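Local coordinates for cytoplasmic protein (Cryptococcus neoformans var. grubii serotype A, PDB 7LPO) that probably hydrolyses the beta-glucosidic bond of steryl glucosides, acting as a sterylglucosidase of glycoside hydrolase family 5, at residues A[70-75]-A[102-107]; A[77-82]-A[121-126]; A[305-310]-A[372-377]. All blocks are in the same frame, centred on the assembly; numbering follows the deposited sequence.

Contact 1. Residues A[70-75]-A[102-107]; sequences GDFINK and VFTWES
Phe72 lays its ring on Ser107, and this is the tight part of the contact: Ser107 CB sits 3.7 Å from the centroid of the Phe72 ring and only 16° off its normal, a CH-pi contact over the face. A chi1 of 69° sets Ser107 OG on Thr104 O at 2.7 Å, in the carbonyl plane and on a lone pair, turning the hydroxyl away from the ring and leaving CB to face it. Thr104 answers as the N-cap, its OG1 accepting from Ser107 N at 3.2 Å. These residues stand where strand 98-104, one of the parallel strands of the family's TIM barrel, runs out into the short helix 105-109. Glu106 comes to the rim of the same ring, OE2 lying 3.9 Å from Phe72 CZ near the ring plane, the carboxylate turned 73° against it; its OE1 makes a salt bridge with Arg149. On from the ring, the chain makes a type II turn from Phe72 to Lys75. The looser side is at Asp71, which stands exposed to solvent, its OD1 accepting a weak bond from Ile73 N at 3.4 Å.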
ATOM      1  N   GLY A  70     -17.005 -11.182 -11.468  1.00 27.65           N
ATOM      2  CA  GLY A  70     -16.153 -10.617 -10.448  1.00 28.11           C
ATOM      3  C   GLY A  70     -16.995 -10.253  -9.252  1.00 29.16           C
ATOM      4  O   GLY A  70     -17.405  -9.099  -9.092  1.00 31.53           O
ATOM      5  N   ASP A  71     -17.289 -11.243  -8.417  1.00 23.76           N
ATOM      6  CA  ASP A  71     -18.166 -11.036  -7.272  1.00 22.85           C
ATOM      7  C   ASP A  71     -17.314 -10.574  -6.098  1.00 21.65           C
ATOM      8  O   ASP A  71     -16.756 -11.378  -5.350  1.00 22.08           O
ATOM      9  CB  ASP A  71     -18.938 -12.303  -6.935  1.00 26.89           C
ATOM     10  CG  ASP A  71     -19.785 -12.136  -5.702  1.00 30.17           C
ATOM     11  OD1 ASP A  71     -20.193 -10.987  -5.429  1.00 31.80           O
ATOM     12  OD2 ASP A  71     -20.020 -13.132  -4.999  1.00 31.36           O
ATOM     13  N   PHE A  72     -17.219  -9.255  -5.940  1.00 16.22           N
ATOM     14  CA  PHE A  72     -16.538  -8.637  -4.816  1.00 18.89           C
ATOM     15  C   PHE A  72     -17.495  -8.093  -3.770  1.00 20.51           C
ATOM     16  O   PHE A  72     -17.035  -7.531  -2.774  1.00 20.44           O
ATOM     17  CB  PHE A  72     -15.648  -7.497  -5.306  1.00 19.34           C
ATOM     18  CG  PHE A  72     -14.418  -7.951  -6.028  1.00 19.05           C
ATOM     19  CD1 PHE A  72     -14.484  -8.379  -7.351  1.00 19.93           C
ATOM     20  CD2 PHE A  72     -13.200  -7.944  -5.393  1.00 19.44           C
ATOM     21  CE1 PHE A  72     -13.353  -8.790  -8.019  1.00 21.33           C
ATOM     22  CE2 PHE A  72     -12.057  -8.353  -6.053  1.00 22.17           C
ATOM     23  CZ  PHE A  72     -12.126  -8.766  -7.363  1.00 22.79           C
ATOM     24  N   ILE A  73     -18.806  -8.244  -3.963  1.00 26.74           N
ATOM     25  CA  ILE A  73     -19.755  -7.637  -3.039  1.00 27.44           C
ATOM     26  C   ILE A  73     -19.523  -8.163  -1.632  1.00 23.76           C
ATOM     27  O   ILE A  73     -19.262  -9.356  -1.424  1.00 23.51           O
ATOM     28  CB  ILE A  73     -21.202  -7.904  -3.480  1.00 31.47           C
ATOM     29  CG1 ILE A  73     -21.479  -7.244  -4.828  1.00 33.74           C
ATOM     30  CG2 ILE A  73     -22.169  -7.397  -2.423  1.00 34.08           C
ATOM     31  CD1 ILE A  73     -22.042  -5.852  -4.725  1.00 34.57           C
ATOM     32  N   ASN A  74     -19.630  -7.262  -0.655  1.00 20.76           N
ATOM     33  CA  ASN A  74     -19.533  -7.524   0.777  1.00 23.55           C
ATOM     34  C   ASN A  74     -18.098  -7.723   1.242  1.00 27.64           C
ATOM     35  O   ASN A  74     -17.885  -8.163   2.378  1.00 31.01           O
ATOM     36  CB  ASN A  74     -20.389  -8.724   1.193  1.00 23.68           C
ATOM     37  CG  ASN A  74     -21.844  -8.342   1.406  1.00 25.53           C
ATOM     38  OD1 ASN A  74     -22.152  -7.223   1.832  1.00 23.91           O
ATOM     39  ND2 ASN A  74     -22.747  -9.263   1.097  1.00 29.50           N
ATOM     40  N   LYS A  75     -17.110  -7.392   0.417  1.00 27.32           N
ATOM     41  CA  LYS A  75     -15.748  -7.172   0.875  1.00 24.99           C
ATOM     42  C   LYS A  75     -15.384  -5.721   0.600  1.00 19.83           C
ATOM     43  O   LYS A  75     -15.551  -5.260  -0.536  1.00 19.21           O
ATOM     44  CB  LYS A  75     -14.754  -8.101   0.171  1.00 29.52           C
ATOM     45  CG  LYS A  75     -14.957  -9.573   0.486  1.00 31.61           C
ATOM     46  CD  LYS A  75     -14.382 -10.426  -0.632  1.00 32.54           C
ATOM     47  CE  LYS A  75     -13.453 -11.486  -0.073  1.00 32.75           C
ATOM     48  NZ  LYS A  75     -12.363 -11.782  -1.037  1.00 32.56           N
ATOM     49  N   VAL A 102      -9.449   0.201  -0.073  1.00 17.19           N
ATOM     50  CA  VAL A 102      -8.862  -0.590  -1.149  1.00 16.16           C
ATOM     51  C   VAL A 102      -9.951  -1.043  -2.115  1.00 14.71           C
ATOM     52  O   VAL A 102     -10.945  -1.651  -1.704  1.00 16.23           O
ATOM     53  CB  VAL A 102      -8.109  -1.802  -0.573  1.00 17.39           C
ATOM     54  CG1 VAL A 102      -7.581  -2.684  -1.685  1.00 22.13           C
ATOM     55  CG2 VAL A 102      -6.981  -1.358   0.346  1.00 16.95           C
ATOM     56  N   PHE A 103      -9.761  -0.750  -3.403  1.00 14.68           N
ATOM     57  CA  PHE A 103     -10.584  -1.298  -4.471  1.00 14.70           C
ATOM     58  C   PHE A 103      -9.677  -1.611  -5.654  1.00 16.06           C
ATOM     59  O   PHE A 103      -8.590  -1.049  -5.795  1.00 14.73           O
ATOM     60  CB  PHE A 103     -11.718  -0.344  -4.889  1.00 14.68           C
ATOM     61  CG  PHE A 103     -11.245   0.894  -5.580  1.00 15.05           C
ATOM     62  CD1 PHE A 103     -10.839   1.997  -4.847  1.00 17.20           C
ATOM     63  CD2 PHE A 103     -11.196   0.959  -6.955  1.00 16.15           C
ATOM     64  CE1 PHE A 103     -10.394   3.142  -5.467  1.00 17.45           C
ATOM     65  CE2 PHE A 103     -10.755   2.105  -7.590  1.00 17.38           C
ATOM     66  CZ  PHE A 103     -10.353   3.199  -6.844  1.00 17.95           C
ATOM     67  N   THR A 104     -10.118  -2.528  -6.507  1.00 15.14           N
ATOM     68  CA  THR A 104      -9.315  -2.911  -7.655  1.00 14.77           C
ATOM     69  C   THR A 104     -10.030  -2.561  -8.949  1.00 14.77           C
ATOM     70  O   THR A 104     -11.261  -2.528  -9.022  1.00 16.12           O
ATOM     71  CB  THR A 104      -8.976  -4.407  -7.647  1.00 16.26           C
ATOM     72  OG1 THR A 104     -10.181  -5.174  -7.772  1.00 16.30           O
ATOM     73  CG2 THR A 104      -8.231  -4.755  -6.345  1.00 16.63           C
ATOM     74  N   TRP A 105      -9.222  -2.273  -9.966  1.00 14.82           N
ATOM     75  CA  TRP A 105      -9.726  -2.129 -11.325  1.00 16.26           C
ATOM     76  C   TRP A 105     -10.562  -3.335 -11.736  1.00 17.80           C
ATOM     77  O   TRP A 105     -11.606  -3.187 -12.386  1.00 14.33           O
ATOM     78  CB  TRP A 105      -8.528  -1.931 -12.248  1.00 14.33           C
ATOM     79  CG  TRP A 105      -8.815  -1.653 -13.676  1.00 15.26           C
ATOM     80  CD1 TRP A 105     -10.017  -1.381 -14.246  1.00 14.35           C
ATOM     81  CD2 TRP A 105      -7.848  -1.614 -14.723  1.00 15.79           C
ATOM     82  NE1 TRP A 105      -9.855  -1.174 -15.586  1.00 14.37           N
ATOM     83  CE2 TRP A 105      -8.531  -1.324 -15.906  1.00 14.40           C
ATOM     84  CE3 TRP A 105      -6.460  -1.795 -14.770  1.00 16.20           C
ATOM     85  CZ2 TRP A 105      -7.882  -1.215 -17.131  1.00 14.44           C
ATOM     86  CZ3 TRP A 105      -5.819  -1.698 -15.986  1.00 16.85           C
ATOM     87  CH2 TRP A 105      -6.531  -1.406 -17.151  1.00 14.47           C
ATOM     88  N   GLU A 106     -10.130  -4.538 -11.344  1.00 15.98           N
ATOM     89  CA  GLU A 106     -10.872  -5.736 -11.723  1.00 14.32           C
ATOM     90  C   GLU A 106     -12.300  -5.674 -11.208  1.00 17.79           C
ATOM     91  O   GLU A 106     -13.238  -6.063 -11.914  1.00 14.30           O
ATOM     92  CB  GLU A 106     -10.185  -6.994 -11.190  1.00 16.65           C
ATOM     93  CG  GLU A 106     -11.011  -8.262 -11.395  1.00 18.17           C
ATOM     94  CD  GLU A 106     -10.364  -9.523 -10.829  1.00 20.13           C
ATOM     95  OE1 GLU A 106     -10.867 -10.615 -11.144  1.00 22.05           O
ATOM     96  OE2 GLU A 106      -9.362  -9.442 -10.081  1.00 20.58           O
ATOM     97  N   SER A 107     -12.480  -5.226  -9.960  1.00 16.19           N
ATOM     98  CA  SER A 107     -13.808  -5.218  -9.361  1.00 18.62           C
ATOM     99  C   SER A 107     -14.733  -4.217 -10.042  1.00 17.53           C
ATOM    100  O   SER A 107     -15.960  -4.352  -9.935  1.00 18.02           O
ATOM    101  CB  SER A 107     -13.713  -4.923  -7.858  1.00 20.52           C
ATOM    102  OG  SER A 107     -13.316  -3.579  -7.612  1.00 21.48           O
TER

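Contact 2. Residues A[77-82]-A[121-126]; sequences LNLDDG and MDYIIA
A notably short hydrogen bond marks this contact: Tyr123 OH gives its proton to Leu77 O at 2.5 Å. The acceptor lies at the edge of the phenol, close to the ring plane, but the approach to the carbonyl is bent, with a C=O...donor angle of 126° and the hydroxyl tilted 27° from the carbonyl plane. Tyr123 gets there because its CG is anti to the backbone N (chi1 161°), which swings the ring off the flank of its helix and out to the loop. Helix 118-133 belongs to the outer layer of the TIM barrel, linking the parallel strands 98-104 and 137-143, while 77-82 lies in the loop that runs into helix 83-93. Leu79 supplies the apolar half. One methyl does the touching: CD1 is 3.8 Å from Tyr123 CE1, meeting the ring obliquely, and 3.7 Å from Ala126 CB, nearly one helical turn further on. Between the two leucines, Asn78 points away from the helix and shapes the loop instead, forming an Asx turn in which its OD1 accepts from Asp80 N at 2.7 Å, in the plane of the amide. Beyond it, the chain at Asp80 and Asp81 is exposed.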
ATOM      1  N   LEU A  77     -16.358  -5.228   3.948  1.00 22.95           N
ATOM      2  CA  LEU A  77     -17.286  -5.360   5.060  1.00 19.77           C
ATOM      3  C   LEU A  77     -18.615  -5.928   4.579  1.00 19.99           C
ATOM      4  O   LEU A  77     -19.171  -5.469   3.575  1.00 19.97           O
ATOM      5  CB  LEU A  77     -17.505  -4.008   5.726  1.00 19.37           C
ATOM      6  CG  LEU A  77     -16.323  -3.421   6.491  1.00 23.47           C
ATOM      7  CD1 LEU A  77     -16.724  -2.040   6.991  1.00 25.23           C
ATOM      8  CD2 LEU A  77     -15.874  -4.309   7.641  1.00 24.37           C
ATOM      9  N   ASN A  78     -19.115  -6.929   5.296  1.00 20.20           N
ATOM     10  CA  ASN A  78     -20.416  -7.508   4.998  1.00 23.07           C
ATOM     11  C   ASN A  78     -21.509  -6.613   5.577  1.00 25.58           C
ATOM     12  O   ASN A  78     -21.532  -6.342   6.783  1.00 26.87           O
ATOM     13  CB  ASN A  78     -20.513  -8.917   5.564  1.00 23.81           C
ATOM     14  CG  ASN A  78     -21.733  -9.653   5.062  1.00 26.31           C
ATOM     15  OD1 ASN A  78     -22.855  -9.163   5.165  1.00 26.15           O
ATOM     16  ND2 ASN A  78     -21.519 -10.826   4.498  1.00 30.12           N
ATOM     17  N   LEU A  79     -22.398  -6.135   4.716  1.00 28.64           N
ATOM     18  CA  LEU A  79     -23.454  -5.221   5.127  1.00 29.86           C
ATOM     19  C   LEU A  79     -24.786  -5.928   5.344  1.00 32.87           C
ATOM     20  O   LEU A  79     -25.776  -5.269   5.665  1.00 34.22           O
ATOM     21  CB  LEU A  79     -23.613  -4.102   4.087  1.00 28.08           C
ATOM     22  CG  LEU A  79     -22.352  -3.257   3.844  1.00 29.06           C
ATOM     23  CD1 LEU A  79     -22.554  -2.285   2.676  1.00 29.62           C
ATOM     24  CD2 LEU A  79     -21.927  -2.483   5.074  1.00 28.91           C
ATOM     25  N   ASP A  80     -24.830  -7.251   5.194  1.00 39.65           N
ATOM     26  CA  ASP A  80     -26.066  -8.002   5.369  1.00 42.32           C
ATOM     27  C   ASP A  80     -26.190  -8.669   6.734  1.00 45.10           C
ATOM     28  O   ASP A  80     -27.312  -8.984   7.144  1.00 48.97           O
ATOM     29  CB  ASP A  80     -26.192  -9.089   4.290  1.00 40.93           C
ATOM     30  CG  ASP A  80     -26.251  -8.519   2.880  1.00 43.04           C
ATOM     31  OD1 ASP A  80     -26.753  -7.387   2.709  1.00 44.76           O
ATOM     32  OD2 ASP A  80     -25.790  -9.202   1.941  1.00 43.20           O
ATOM     33  N   ASP A  81     -25.085  -8.888   7.449  1.00 42.44           N
ATOM     34  CA  ASP A  81     -25.093  -9.730   8.641  1.00 41.19           C
ATOM     35  C   ASP A  81     -24.804  -8.968   9.929  1.00 39.13           C
ATOM     36  O   ASP A  81     -24.640  -9.596  10.980  1.00 40.35           O
ATOM     37  CB  ASP A  81     -24.083 -10.873   8.481  1.00 42.47           C
ATOM     38  CG  ASP A  81     -22.642 -10.380   8.357  1.00 46.56           C
ATOM     39  OD1 ASP A  81     -22.384  -9.176   8.570  1.00 47.57           O
ATOM     40  OD2 ASP A  81     -21.760 -11.202   8.035  1.00 48.65           O
ATOM     41  N   GLY A  82     -24.729  -7.640   9.877  1.00 41.57           N
ATOM     42  CA  GLY A  82     -24.464  -6.838  11.053  1.00 39.96           C
ATOM     43  C   GLY A  82     -23.013  -6.751  11.467  1.00 41.57           C
ATOM     44  O   GLY A  82     -22.681  -5.916  12.322  1.00 44.60           O
ATOM     45  N   MET A 121     -19.865  -0.529  -7.380  1.00 20.06           N
ATOM     46  CA  MET A 121     -19.741   0.889  -7.108  1.00 21.28           C
ATOM     47  C   MET A 121     -20.702   1.341  -5.971  1.00 22.05           C
ATOM     48  O   MET A 121     -20.301   2.035  -5.067  1.00 21.85           O
ATOM     49  CB  MET A 121     -20.074   1.701  -8.337  1.00 19.46           C
ATOM     50  CG  MET A 121     -19.147   1.530  -9.491  1.00 23.30           C
ATOM     51  SD  MET A 121     -19.105   2.932 -10.567  1.00 28.83           S
ATOM     52  CE  MET A 121     -17.859   2.571 -11.706  1.00 29.13           C
ATOM     53  N   ASP A 122     -21.954   0.899  -6.083  1.00 20.34           N
ATOM     54  CA  ASP A 122     -22.948   1.273  -5.063  1.00 21.34           C
ATOM     55  C   ASP A 122     -22.672   0.571  -3.745  1.00 20.42           C
ATOM     56  O   ASP A 122     -22.973   1.117  -2.678  1.00 21.20           O
ATOM     57  CB  ASP A 122     -24.340   0.916  -5.591  1.00 22.93           C
ATOM     58  CG  ASP A 122     -24.772   1.792  -6.762  1.00 26.19           C
ATOM     59  OD1 ASP A 122     -24.209   2.878  -6.953  1.00 29.18           O
ATOM     60  OD2 ASP A 122     -25.696   1.404  -7.492  1.00 29.50           O
ATOM     61  N   TYR A 123     -22.112  -0.640  -3.795  1.00 18.06           N
ATOM     62  CA  TYR A 123     -21.686  -1.292  -2.565  1.00 18.51           C
ATOM     63  C   TYR A 123     -20.612  -0.465  -1.866  1.00 17.98           C
ATOM     64  O   TYR A 123     -20.677  -0.241  -0.650  1.00 14.17           O
ATOM     65  CB  TYR A 123     -21.168  -2.703  -2.843  1.00 19.13           C
ATOM     66  CG  TYR A 123     -20.323  -3.217  -1.700  1.00 21.02           C
ATOM     67  CD1 TYR A 123     -20.914  -3.767  -0.572  1.00 20.99           C
ATOM     68  CD2 TYR A 123     -18.933  -3.110  -1.728  1.00 22.83           C
ATOM     69  CE1 TYR A 123     -20.150  -4.218   0.488  1.00 22.28           C
ATOM     70  CE2 TYR A 123     -18.157  -3.561  -0.669  1.00 22.75           C
ATOM     71  CZ  TYR A 123     -18.773  -4.117   0.433  1.00 23.03           C
ATOM     72  OH  TYR A 123     -18.017  -4.567   1.493  1.00 23.79           O
ATOM     73  N   ILE A 124     -19.604  -0.010  -2.622  1.00 15.30           N
ATOM     74  CA  ILE A 124     -18.549   0.816  -2.035  1.00 16.45           C
ATOM     75  C   ILE A 124     -19.146   2.060  -1.392  1.00 18.06           C
ATOM     76  O   ILE A 124     -18.747   2.463  -0.295  1.00 19.67           O
ATOM     77  CB  ILE A 124     -17.497   1.195  -3.093  1.00 17.96           C
ATOM     78  CG1 ILE A 124     -16.630  -0.009  -3.464  1.00 18.40           C
ATOM     79  CG2 ILE A 124     -16.625   2.314  -2.576  1.00 17.57           C
ATOM     80  CD1 ILE A 124     -15.799   0.201  -4.719  1.00 17.91           C
ATOM     81  N   ILE A 125     -20.103   2.693  -2.070  1.00 19.03           N
ATOM     82  CA  ILE A 125     -20.742   3.889  -1.530  1.00 20.07           C
ATOM     83  C   ILE A 125     -21.428   3.575  -0.208  1.00 19.82           C
ATOM     84  O   ILE A 125     -21.345   4.352   0.749  1.00 20.98           O
ATOM     85  CB  ILE A 125     -21.728   4.472  -2.560  1.00 22.48           C
ATOM     86  CG1 ILE A 125     -20.947   5.275  -3.602  1.00 21.38           C
ATOM     87  CG2 ILE A 125     -22.793   5.311  -1.876  1.00 22.29           C
ATOM     88  CD1 ILE A 125     -21.719   5.549  -4.874  1.00 20.43           C
ATOM     89  N   ALA A 126     -22.116   2.434  -0.137  1.00 21.80           N
ATOM     90  CA  ALA A 126     -22.755   2.026   1.109  1.00 20.38           C
ATOM     91  C   ALA A 126     -21.727   1.822   2.212  1.00 20.63           C
ATOM     92  O   ALA A 126     -21.947   2.222   3.360  1.00 22.10           O
ATOM     93  CB  ALA A 126     -23.554   0.738   0.887  1.00 20.27           C
TER

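Contact 3. Residues A[305-310]-A[372-377]; sequences LGMGEA and GVWEIA
Met307 reaches across to Trp374 and Ile376, and it is the side chain to follow. Its CB points at segment 372-377 and begins a twice-bent chain. CG, anti to the carbonyl carbon (chi1 -77°), comes to the indole at the edge of the six-membered ring, near its plane, 3.9 Å from both Trp374 CZ2 and Trp374 CH2. It is thus a methylene, not the sulfur, that meets the aromatic system. Two further bends of about -60° then turn the chain aside from the indole. SD passes 4.1 Å from Ile376 CD1, and the CE methyl finishes 3.9 Å from that same CD1, the two side chains crossing at about a right angle.

The target is itself pre-packed: Ile376 CG1 lies over one face of the Trp374 ring, 3.7 Å above its plane and offset toward the rim. The tryptophan also rests against Ile300, Met303 and Arg304 of helix 299-306, which ties the two regions together beyond the segments themselves. Both segments lie at helix ends of the same design, 305-310 containing the last residues of its helix. Gly308 and Gly372, each with positive phi, are the C-prime residues of Schellman motifs closing helices 299-306 and 367-370; after the second, the chain enters the short, weakly bonded strand 374-375, which pairs antiparallel with 380-381.

Glu309 borders the patch, its OE2 4.0 Å from Ile376 O. Two acceptors facing each other at that distance offer no hydrogen bond, and none crosses between the segments anywhere. The join between these segments therefore rests on van der Waals contact and the burial of apolar groups, without the directional constraint of a hydrogen bond.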
ATOM      1  N   LEU A 305      12.558 -17.851 -22.590  1.00 15.94           N
ATOM      2  CA  LEU A 305      11.571 -18.728 -21.974  1.00 16.31           C
ATOM      3  C   LEU A 305      10.181 -18.464 -22.539  1.00 15.77           C
ATOM      4  O   LEU A 305       9.404 -19.395 -22.768  1.00 15.80           O
ATOM      5  CB  LEU A 305      11.580 -18.526 -20.454  1.00 15.74           C
ATOM      6  CG  LEU A 305      12.780 -19.097 -19.692  1.00 16.29           C
ATOM      7  CD1 LEU A 305      12.766 -18.616 -18.230  1.00 15.86           C
ATOM      8  CD2 LEU A 305      12.784 -20.602 -19.735  1.00 17.30           C
ATOM      9  N   GLY A 306       9.837 -17.193 -22.739  1.00 16.34           N
ATOM     10  CA  GLY A 306       8.539 -16.855 -23.290  1.00 18.26           C
ATOM     11  C   GLY A 306       8.345 -17.313 -24.720  1.00 18.45           C
ATOM     12  O   GLY A 306       7.209 -17.315 -25.207  1.00 18.85           O
ATOM     13  N   MET A 307       9.429 -17.665 -25.413  1.00 15.67           N
ATOM     14  CA  MET A 307       9.366 -18.311 -26.715  1.00 15.75           C
ATOM     15  C   MET A 307       9.507 -19.828 -26.601  1.00 16.03           C
ATOM     16  O   MET A 307       9.721 -20.504 -27.611  1.00 17.46           O
ATOM     17  CB  MET A 307      10.446 -17.744 -27.639  1.00 15.80           C
ATOM     18  CG  MET A 307      10.117 -16.373 -28.219  1.00 20.98           C
ATOM     19  SD  MET A 307       8.561 -16.324 -29.167  1.00 23.47           S
ATOM     20  CE  MET A 307       8.917 -17.518 -30.453  1.00 21.13           C
ATOM     21  N   GLY A 308       9.381 -20.375 -25.396  1.00 17.10           N
ATOM     22  CA  GLY A 308       9.337 -21.803 -25.209  1.00 17.32           C
ATOM     23  C   GLY A 308      10.677 -22.488 -25.087  1.00 19.76           C
ATOM     24  O   GLY A 308      10.718 -23.725 -25.090  1.00 20.97           O
ATOM     25  N   GLU A 309      11.772 -21.735 -24.987  1.00 19.35           N
ATOM     26  CA  GLU A 309      13.108 -22.313 -24.946  1.00 23.06           C
ATOM     27  C   GLU A 309      13.557 -22.512 -23.504  1.00 21.81           C
ATOM     28  O   GLU A 309      13.493 -21.587 -22.695  1.00 21.53           O
ATOM     29  CB  GLU A 309      14.105 -21.416 -25.673  1.00 29.09           C
ATOM     30  CG  GLU A 309      13.787 -21.176 -27.127  1.00 37.95           C
ATOM     31  CD  GLU A 309      14.773 -20.219 -27.767  1.00 46.88           C
ATOM     32  OE1 GLU A 309      15.847 -19.976 -27.163  1.00 49.79           O
ATOM     33  OE2 GLU A 309      14.470 -19.705 -28.867  1.00 50.08           O
ATOM     34  N   ALA A 310      14.021 -23.718 -23.195  1.00 22.65           N
ATOM     35  CA  ALA A 310      14.497 -24.027 -21.857  1.00 23.58           C
ATOM     36  C   ALA A 310      15.702 -23.167 -21.501  1.00 22.20           C
ATOM     37  O   ALA A 310      16.542 -22.852 -22.352  1.00 20.73           O
ATOM     38  CB  ALA A 310      14.862 -25.509 -21.760  1.00 25.90           C
ATOM     39  N   GLY A 372      12.899  -5.605 -32.559  1.00 18.90           N
ATOM     40  CA  GLY A 372      14.326  -5.631 -32.803  1.00 19.50           C
ATOM     41  C   GLY A 372      15.201  -5.706 -31.572  1.00 21.48           C
ATOM     42  O   GLY A 372      16.412  -5.483 -31.686  1.00 22.74           O
ATOM     43  N   VAL A 373      14.637  -6.011 -30.402  1.00 19.51           N
ATOM     44  CA  VAL A 373      15.455  -6.111 -29.198  1.00 16.35           C
ATOM     45  C   VAL A 373      16.368  -7.326 -29.272  1.00 15.60           C
ATOM     46  O   VAL A 373      17.531  -7.266 -28.855  1.00 15.62           O
ATOM     47  CB  VAL A 373      14.559  -6.151 -27.946  1.00 18.53           C
ATOM     48  CG1 VAL A 373      15.390  -6.420 -26.682  1.00 15.42           C
ATOM     49  CG2 VAL A 373      13.788  -4.844 -27.821  1.00 18.76           C
ATOM     50  N   TRP A 374      15.862  -8.453 -29.775  1.00 16.88           N
ATOM     51  CA  TRP A 374      16.678  -9.651 -29.899  1.00 16.69           C
ATOM     52  C   TRP A 374      16.234 -10.453 -31.110  1.00 17.98           C
ATOM     53  O   TRP A 374      15.161 -10.232 -31.673  1.00 19.48           O
ATOM     54  CB  TRP A 374      16.626 -10.506 -28.627  1.00 15.98           C
ATOM     55  CG  TRP A 374      15.307 -11.112 -28.272  1.00 15.94           C
ATOM     56  CD1 TRP A 374      14.175 -10.450 -27.894  1.00 16.18           C
ATOM     57  CD2 TRP A 374      14.987 -12.512 -28.219  1.00 15.98           C
ATOM     58  NE1 TRP A 374      13.172 -11.349 -27.618  1.00 16.91           N
ATOM     59  CE2 TRP A 374      13.645 -12.620 -27.805  1.00 15.92           C
ATOM     60  CE3 TRP A 374      15.707 -13.681 -28.475  1.00 17.99           C
ATOM     61  CZ2 TRP A 374      13.007 -13.846 -27.647  1.00 15.94           C
ATOM     62  CZ3 TRP A 374      15.069 -14.898 -28.323  1.00 17.12           C
ATOM     63  CH2 TRP A 374      13.732 -14.972 -27.915  1.00 16.64           C
ATOM     64  N   GLU A 375      17.080 -11.403 -31.494  1.00 20.63           N
ATOM     65  CA  GLU A 375      16.873 -12.240 -32.668  1.00 23.46           C
ATOM     66  C   GLU A 375      16.559 -13.660 -32.220  1.00 19.66           C
ATOM     67  O   GLU A 375      17.409 -14.320 -31.612  1.00 18.33           O
ATOM     68  CB  GLU A 375      18.109 -12.231 -33.566  1.00 29.19           C
ATOM     69  CG  GLU A 375      17.938 -13.052 -34.833  1.00 36.97           C
ATOM     70  CD  GLU A 375      19.146 -12.983 -35.744  1.00 44.02           C
ATOM     71  OE1 GLU A 375      20.267 -12.764 -35.237  1.00 44.31           O
ATOM     72  OE2 GLU A 375      18.972 -13.151 -36.971  1.00 48.70           O
ATOM     73  N   ILE A 376      15.359 -14.137 -32.561  1.00 20.67           N
ATOM     74  CA  ILE A 376      14.887 -15.427 -32.062  1.00 25.79           C
ATOM     75  C   ILE A 376      15.696 -16.581 -32.649  1.00 30.01           C
ATOM     76  O   ILE A 376      15.963 -17.574 -31.960  1.00 33.99           O
ATOM     77  CB  ILE A 376      13.383 -15.589 -32.359  1.00 25.99           C
ATOM     78  CG1 ILE A 376      12.557 -14.727 -31.398  1.00 24.92           C
ATOM     79  CG2 ILE A 376      12.979 -17.051 -32.262  1.00 27.44           C
ATOM     80  CD1 ILE A 376      11.119 -14.548 -31.819  1.00 25.79           C
ATOM     81  N   ALA A 377      16.082 -16.489 -33.923  1.00 33.54           N
ATOM     82  CA  ALA A 377      16.763 -17.614 -34.561  1.00 33.22           C
ATOM     83  C   ALA A 377      18.090 -17.920 -33.875  1.00 33.99           C
ATOM     84  O   ALA A 377      18.440 -19.089 -33.672  1.00 34.75           O
ATOM     85  CB  ALA A 377      16.982 -17.329 -36.050  1.00 33.46           C
TER

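How the contacts relate
Contacts 1 and 2, their centres about 11 Å apart, alternate along the chain: 70-75 and 77-82 lie in one loop before helix 83-93, held at the end of strand 98-104 and at helix 118-133. Asn74 joins them: its OD1 probably accepts from Leu79 N at 3.1 Å and its ND2 probably donates to Asp80 OD2 at 3.2 Å. Ile73 CD1 also packs 3.8 Å from Tyr123 CB. Contact 3 is peripheral: its centre lies about 35 Å from that of the chain, about 37 Å from that of contact 1 and about 48 Å from that of contact 2. TIM barrels carry the active site at the C-terminal strand ends, so contact 1 is probably on the catalytic side.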